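Local coordinates for insecticidal Delta-Endotoxin Cry8Ea1 (Bacillus Thuringiensis, PDB 3EB7), which is an insecticidal crystal toxin active against the larvae of Holotrichia parallela, probably by forming pores in gut-cell membranes like other three-domain Cry toxins, at residues 289-301 against 351-364. Numbering follows the deposited sequence.
With SO4 (sulfate ion), chain E.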
loop_
_atom_site.group_PDB
_atom_site.type_symbol
_atom_site.label_atom_id
_atom_site.label_comp_id
_atom_site.label_asym_id
_atom_site.label_seq_id
_atom_site.Cartn_x
_atom_site.Cartn_y
_atom_site.Cartn_z
ATOM N N ARG A 289 -23.706 -21.719 -19.241
ATOM C CA ARG A 289 -23.136 -22.660 -20.170
ATOM C C ARG A 289 -23.227 -22.051 -21.576
ATOM O O ARG A 289 -24.319 -21.697 -22.032
ATOM C CB ARG A 289 -23.881 -24.003 -20.098
ATOM C CG ARG A 289 -23.217 -25.100 -20.917
ATOM C CD ARG A 289 -23.883 -26.477 -20.660
ATOM N NE ARG A 289 -23.144 -27.614 -21.216
ATOM C CZ ARG A 289 -23.125 -27.947 -22.507
ATOM N NH1 ARG A 289 -23.796 -27.239 -23.398
ATOM N NH2 ARG A 289 -22.450 -28.999 -22.915
ATOM N N SER A 290 -22.080 -21.901 -22.235
ATOM C CA SER A 290 -22.013 -21.589 -23.663
ATOM C C SER A 290 -21.486 -22.825 -24.357
ATOM O O SER A 290 -20.548 -23.458 -23.890
ATOM C CB SER A 290 -21.043 -20.452 -23.907
ATOM O OG SER A 290 -21.402 -19.334 -23.132
ATOM N N SER A 291 -22.100 -23.195 -25.462
ATOM C CA SER A 291 -21.670 -24.405 -26.131
ATOM C C SER A 291 -21.495 -24.210 -27.607
ATOM O O SER A 291 -22.170 -23.413 -28.276
ATOM C CB SER A 291 -22.597 -25.594 -25.869
ATOM O OG SER A 291 -23.752 -25.514 -26.678
ATOM N N PHE A 292 -20.578 -24.970 -28.140
ATOM C CA PHE A 292 -20.305 -24.990 -29.541
ATOM C C PHE A 292 -20.125 -26.425 -29.965
ATOM O O PHE A 292 -19.315 -27.103 -29.424
ATOM C CB PHE A 292 -19.026 -24.206 -29.854
ATOM C CG PHE A 292 -18.619 -24.335 -31.233
ATOM C CD1 PHE A 292 -19.471 -23.964 -32.227
ATOM C CD2 PHE A 292 -17.449 -24.935 -31.557
ATOM C CE1 PHE A 292 -19.137 -24.126 -33.499
ATOM C CE2 PHE A 292 -17.110 -25.096 -32.838
ATOM C CZ PHE A 292 -17.952 -24.686 -33.813
ATOM N N SER A 293 -20.861 -26.896 -30.951
ATOM C CA SER A 293 -20.694 -28.274 -31.343
ATOM C C SER A 293 -20.896 -29.211 -30.166
ATOM O O SER A 293 -21.256 -28.809 -29.102
ATOM C CB SER A 293 -19.280 -28.500 -31.897
ATOM O OG SER A 293 -19.278 -29.404 -32.951
ATOM N N ALA A 294 -20.571 -30.467 -30.365
ATOM C CA ALA A 294 -21.079 -31.520 -29.531
ATOM C C ALA A 294 -20.281 -31.684 -28.258
ATOM O O ALA A 294 -20.804 -32.020 -27.233
ATOM C CB ALA A 294 -21.171 -32.812 -30.305
ATOM N N SER A 295 -18.997 -31.421 -28.330
ATOM C CA SER A 295 -18.107 -31.711 -27.189
ATOM C C SER A 295 -17.331 -30.508 -26.679
ATOM O O SER A 295 -16.472 -30.634 -25.830
ATOM C CB SER A 295 -17.136 -32.832 -27.581
ATOM O OG SER A 295 -16.969 -32.903 -29.013
ATOM N N ASN A 296 -17.621 -29.333 -27.210
ATOM C CA ASN A 296 -16.942 -28.147 -26.759
ATOM C C ASN A 296 -17.910 -27.267 -25.995
ATOM O O ASN A 296 -18.945 -26.835 -26.521
ATOM C CB ASN A 296 -16.337 -27.403 -27.944
ATOM C CG ASN A 296 -14.988 -27.918 -28.300
ATOM O OD1 ASN A 296 -14.713 -29.103 -28.174
ATOM N ND2 ASN A 296 -14.114 -27.029 -28.719
ATOM N N TYR A 297 -17.563 -26.974 -24.757
ATOM C CA TYR A 297 -18.424 -26.089 -23.980
ATOM C C TYR A 297 -17.662 -25.393 -22.893
ATOM O O TYR A 297 -16.712 -25.945 -22.331
ATOM C CB TYR A 297 -19.610 -26.849 -23.359
ATOM C CG TYR A 297 -19.202 -27.998 -22.462
ATOM C CD1 TYR A 297 -19.088 -29.281 -22.971
ATOM C CD2 TYR A 297 -18.905 -27.790 -21.119
ATOM C CE1 TYR A 297 -18.721 -30.359 -22.144
ATOM C CE2 TYR A 297 -18.522 -28.866 -20.276
ATOM C CZ TYR A 297 -18.435 -30.141 -20.805
ATOM O OH TYR A 297 -18.091 -31.199 -20.005
ATOM N N LEU A 298 -18.131 -24.178 -22.608
ATOM C CA LEU A 298 -17.607 -23.340 -21.548
ATOM C C LEU A 298 -18.686 -23.082 -20.481
ATOM O O LEU A 298 -19.730 -22.452 -20.760
ATOM C CB LEU A 298 -17.056 -22.018 -22.137
ATOM C CG LEU A 298 -16.457 -20.910 -21.254
ATOM C CD1 LEU A 298 -15.203 -21.385 -20.478
ATOM C CD2 LEU A 298 -16.183 -19.601 -22.092
ATOM N N LYS A 299 -18.431 -23.569 -19.276
ATOM C CA LYS A 299 -19.246 -23.156 -18.136
ATOM C C LYS A 299 -18.479 -22.086 -17.370
ATOM O O LYS A 299 -17.372 -22.329 -16.863
ATOM C CB LYS A 299 -19.559 -24.313 -17.223
ATOM C CG LYS A 299 -20.552 -25.266 -17.727
ATOM C CD LYS A 299 -20.477 -26.484 -16.817
ATOM C CE LYS A 299 -21.729 -27.265 -16.847
ATOM N NZ LYS A 299 -21.389 -28.646 -16.373
ATOM N N LYS A 300 -19.073 -20.898 -17.286
ATOM C CA LYS A 300 -18.317 -19.724 -16.882
ATOM C C LYS A 300 -19.075 -18.856 -15.885
ATOM O O LYS A 300 -20.274 -18.945 -15.763
ATOM C CB LYS A 300 -17.887 -18.912 -18.119
ATOM C CG LYS A 300 -19.022 -18.447 -18.994
ATOM C CD LYS A 300 -18.505 -17.439 -20.048
ATOM C CE LYS A 300 -19.429 -17.289 -21.282
ATOM N NZ LYS A 300 -20.667 -16.602 -20.892
ATOM N N TRP A 301 -18.327 -18.024 -15.182
ATOM C CA TRP A 301 -18.810 -17.059 -14.209
ATOM C C TRP A 301 -19.515 -15.940 -14.990
ATOM O O TRP A 301 -18.845 -15.137 -15.717
ATOM C CB TRP A 301 -17.558 -16.529 -13.493
ATOM C CG TRP A 301 -17.710 -15.497 -12.366
ATOM C CD1 TRP A 301 -18.612 -14.444 -12.276
ATOM C CD2 TRP A 301 -16.866 -15.396 -11.201
ATOM N NE1 TRP A 301 -18.380 -13.728 -11.104
ATOM C CE2 TRP A 301 -17.310 -14.278 -10.444
ATOM C CE3 TRP A 301 -15.772 -16.139 -10.732
ATOM C CZ2 TRP A 301 -16.719 -13.915 -9.228
ATOM C CZ3 TRP A 301 -15.187 -15.778 -9.519
ATOM C CH2 TRP A 301 -15.667 -14.664 -8.783
ATOM N N LEU A 351 -14.064 -19.879 -25.576
ATOM C CA LEU A 351 -14.678 -20.905 -26.408
ATOM C C LEU A 351 -14.719 -20.390 -27.860
ATOM O O LEU A 351 -15.388 -19.387 -28.146
ATOM C CB LEU A 351 -16.090 -21.296 -25.906
ATOM C CG LEU A 351 -16.864 -22.358 -26.720
ATOM C CD1 LEU A 351 -16.309 -23.774 -26.482
ATOM C CD2 LEU A 351 -18.347 -22.337 -26.429
ATOM N N PHE A 352 -14.027 -21.100 -28.766
ATOM C CA PHE A 352 -14.034 -20.754 -30.208
ATOM C C PHE A 352 -15.183 -21.421 -30.977
ATOM O O PHE A 352 -15.289 -22.650 -31.039
ATOM C CB PHE A 352 -12.684 -21.079 -30.861
ATOM C CG PHE A 352 -11.500 -20.408 -30.194
ATOM C CD1 PHE A 352 -10.707 -21.094 -29.291
ATOM C CD2 PHE A 352 -11.173 -19.096 -30.479
ATOM C CE1 PHE A 352 -9.591 -20.499 -28.730
ATOM C CE2 PHE A 352 -10.063 -18.482 -29.901
ATOM C CZ PHE A 352 -9.280 -19.171 -29.022
ATOM N N ALA A 353 -16.064 -20.592 -31.524
ATOM C CA ALA A 353 -17.212 -21.033 -32.295
ATOM C C ALA A 353 -16.986 -20.572 -33.758
ATOM O O ALA A 353 -16.047 -19.821 -34.028
ATOM C CB ALA A 353 -18.475 -20.430 -31.713
ATOM N N TYR A 354 -17.813 -21.035 -34.689
ATOM C CA TYR A 354 -17.547 -20.826 -36.134
ATOM C C TYR A 354 -17.320 -19.374 -36.496
ATOM O O TYR A 354 -16.388 -19.064 -37.258
ATOM C CB TYR A 354 -18.659 -21.402 -37.004
ATOM C CG TYR A 354 -18.700 -22.909 -37.034
ATOM C CD1 TYR A 354 -19.906 -23.598 -36.820
ATOM C CD2 TYR A 354 -17.524 -23.672 -37.280
ATOM C CE1 TYR A 354 -19.964 -25.015 -36.846
ATOM C CE2 TYR A 354 -17.558 -25.106 -37.308
ATOM C CZ TYR A 354 -18.790 -25.763 -37.090
ATOM O OH TYR A 354 -18.859 -27.157 -37.133
ATOM N N THR A 355 -18.133 -18.489 -35.897
ATOM C CA THR A 355 -18.147 -17.066 -36.245
ATOM C C THR A 355 -17.956 -16.095 -35.048
ATOM O O THR A 355 -17.886 -14.874 -35.234
ATOM C CB THR A 355 -19.461 -16.727 -36.969
ATOM O OG1 THR A 355 -20.561 -17.301 -36.233
ATOM C CG2 THR A 355 -19.482 -17.308 -38.415
ATOM N N SER A 356 -17.861 -16.622 -33.827
ATOM C CA SER A 356 -17.634 -15.772 -32.652
ATOM C C SER A 356 -16.741 -16.427 -31.589
ATOM O O SER A 356 -16.456 -17.626 -31.638
ATOM C CB SER A 356 -18.982 -15.326 -32.038
ATOM O OG SER A 356 -19.805 -16.440 -31.712
ATOM N N LYS A 357 -16.280 -15.615 -30.640
ATOM C CA LYS A 357 -15.572 -16.111 -29.469
ATOM C C LYS A 357 -16.356 -15.735 -28.224
ATOM O O LYS A 357 -16.937 -14.668 -28.176
ATOM C CB LYS A 357 -14.183 -15.505 -29.380
ATOM C CG LYS A 357 -13.357 -15.687 -30.631
ATOM C CD LYS A 357 -11.939 -15.197 -30.442
ATOM C CE LYS A 357 -11.397 -14.713 -31.744
ATOM N NZ LYS A 357 -11.964 -13.384 -32.085
ATOM N N TYR A 358 -16.354 -16.613 -27.230
ATOM C CA TYR A 358 -16.957 -16.341 -25.927
ATOM C C TYR A 358 -15.866 -16.375 -24.880
ATOM O O TYR A 358 -15.185 -17.409 -24.715
ATOM C CB TYR A 358 -17.910 -17.445 -25.475
ATOM C CG TYR A 358 -19.065 -17.885 -26.339
ATOM C CD1 TYR A 358 -18.871 -18.575 -27.547
ATOM C CD2 TYR A 358 -20.377 -17.730 -25.871
ATOM C CE1 TYR A 358 -19.960 -19.049 -28.300
ATOM C CE2 TYR A 358 -21.479 -18.216 -26.599
ATOM C CZ TYR A 358 -21.267 -18.864 -27.810
ATOM O OH TYR A 358 -22.382 -19.315 -28.495
ATOM N N TYR A 359 -15.738 -15.281 -24.137
ATOM C CA TYR A 359 -14.763 -15.191 -23.070
ATOM C C TYR A 359 -15.445 -15.419 -21.749
ATOM O O TYR A 359 -16.631 -15.089 -21.606
ATOM C CB TYR A 359 -14.078 -13.819 -23.084
ATOM C CG TYR A 359 -13.305 -13.571 -24.357
ATOM C CD1 TYR A 359 -13.908 -12.947 -25.434
ATOM C CD2 TYR A 359 -11.969 -13.935 -24.461
ATOM C CE1 TYR A 359 -13.202 -12.713 -26.604
ATOM C CE2 TYR A 359 -11.250 -13.718 -25.632
ATOM C CZ TYR A 359 -11.879 -13.121 -26.688
ATOM O OH TYR A 359 -11.212 -12.893 -27.832
ATOM N N GLY A 360 -14.722 -16.000 -20.790
ATOM C CA GLY A 360 -15.229 -16.127 -19.420
ATOM C C GLY A 360 -14.355 -16.980 -18.536
ATOM O O GLY A 360 -13.591 -17.795 -19.037
ATOM N N VAL A 361 -14.487 -16.828 -17.222
ATOM C CA VAL A 361 -13.652 -17.552 -16.267
ATOM C C VAL A 361 -14.274 -18.951 -16.038
ATOM O O VAL A 361 -15.454 -19.069 -15.648
ATOM C CB VAL A 361 -13.536 -16.741 -14.939
ATOM C CG1 VAL A 361 -12.868 -17.565 -13.779
ATOM C CG2 VAL A 361 -12.820 -15.391 -15.185
ATOM N N SER A 362 -13.483 -19.995 -16.283
ATOM C CA SER A 362 -13.961 -21.396 -16.123
ATOM C C SER A 362 -13.588 -22.028 -14.780
ATOM O O SER A 362 -14.154 -23.043 -14.362
ATOM C CB SER A 362 -13.416 -22.260 -17.254
ATOM O OG SER A 362 -12.003 -22.201 -17.192
ATOM N N LYS A 363 -12.653 -21.409 -14.089
ATOM C CA LYS A 363 -12.109 -22.001 -12.888
ATOM C C LYS A 363 -11.378 -20.972 -12.047
ATOM O O LYS A 363 -10.601 -20.182 -12.582
ATOM C CB LYS A 363 -11.140 -23.139 -13.244
ATOM C CG LYS A 363 -10.628 -23.903 -12.028
ATOM C CD LYS A 363 -9.810 -25.100 -12.529
ATOM C CE LYS A 363 -9.122 -25.860 -11.404
ATOM N NZ LYS A 363 -8.148 -26.811 -12.060
ATOM N N VAL A 364 -11.629 -20.987 -10.746
ATOM C CA VAL A 364 -10.820 -20.199 -9.786
ATOM C C VAL A 364 -10.496 -21.028 -8.538
ATOM O O VAL A 364 -11.397 -21.530 -7.894
ATOM C CB VAL A 364 -11.519 -18.856 -9.312
ATOM C CG1 VAL A 364 -10.564 -18.050 -8.413
ATOM C CG2 VAL A 364 -11.970 -18.028 -10.493
HETATM S S SO4 E . -23.741 -30.622 -18.196
HETATM O O1 SO4 E . -24.509 -31.528 -19.044
HETATM O O2 SO4 E . -24.110 -30.835 -16.796
HETATM O O3 SO4 E . -22.324 -30.931 -18.441
HETATM O O4 SO4 E . -23.990 -29.212 -18.516
HETATM O O HOH W 1 -12.931 -23.865 -28.386
HETATM O O HOH W 2 -14.135 -24.908 -30.582
HETATM O O HOH W 3 -15.582 -24.376 -16.008
HETATM O O HOH W 4 -16.357 -14.818 -16.435
#
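Phe292 and Tyr354 form a T-shaped aromatic pair: the CE1–CZ edge of Phe292 points into the face of the tyrosine, with ring centroids 4.6 Å apart and planes at 87°. A CH-pi contact adds to it, Ala353 CA lying 3.7 Å from the Phe292 ring centroid and nearly on the ring normal.

Van der Waals packing continues along the hairpins. Leu351, its CG anti to the backbone N (chi1 179°), puts CD2 against Ser290 O at 3.5 Å and CD1 beside Asn296 and Tyr297. Leu298 CB makes an apolar contact with Leu351 CB at 4.0 Å. Alongside, Ser290 CB and OG rest against the CD2–CE2 side of Tyr358.

Two beta hairpins thus face each other, 278-292/296-310 and 340-352/357-369, each the central pair of a four-stranded antiparallel sheet in the beta-prism domain of the Cry fold.

The direct hydrogen bond runs from Trp301 N to Val361 O, 3.1 Å and in the carbonyl plane, where strands 296-301 and 357-364 cross at 86°. Water joins Trp301 O to Val361 N, and another bridges Lys299 O and Ser362 O. Lys300 lays CD 3.4 Å from Tyr359 O and carries its NZ onward to a salt bridge with Asp426.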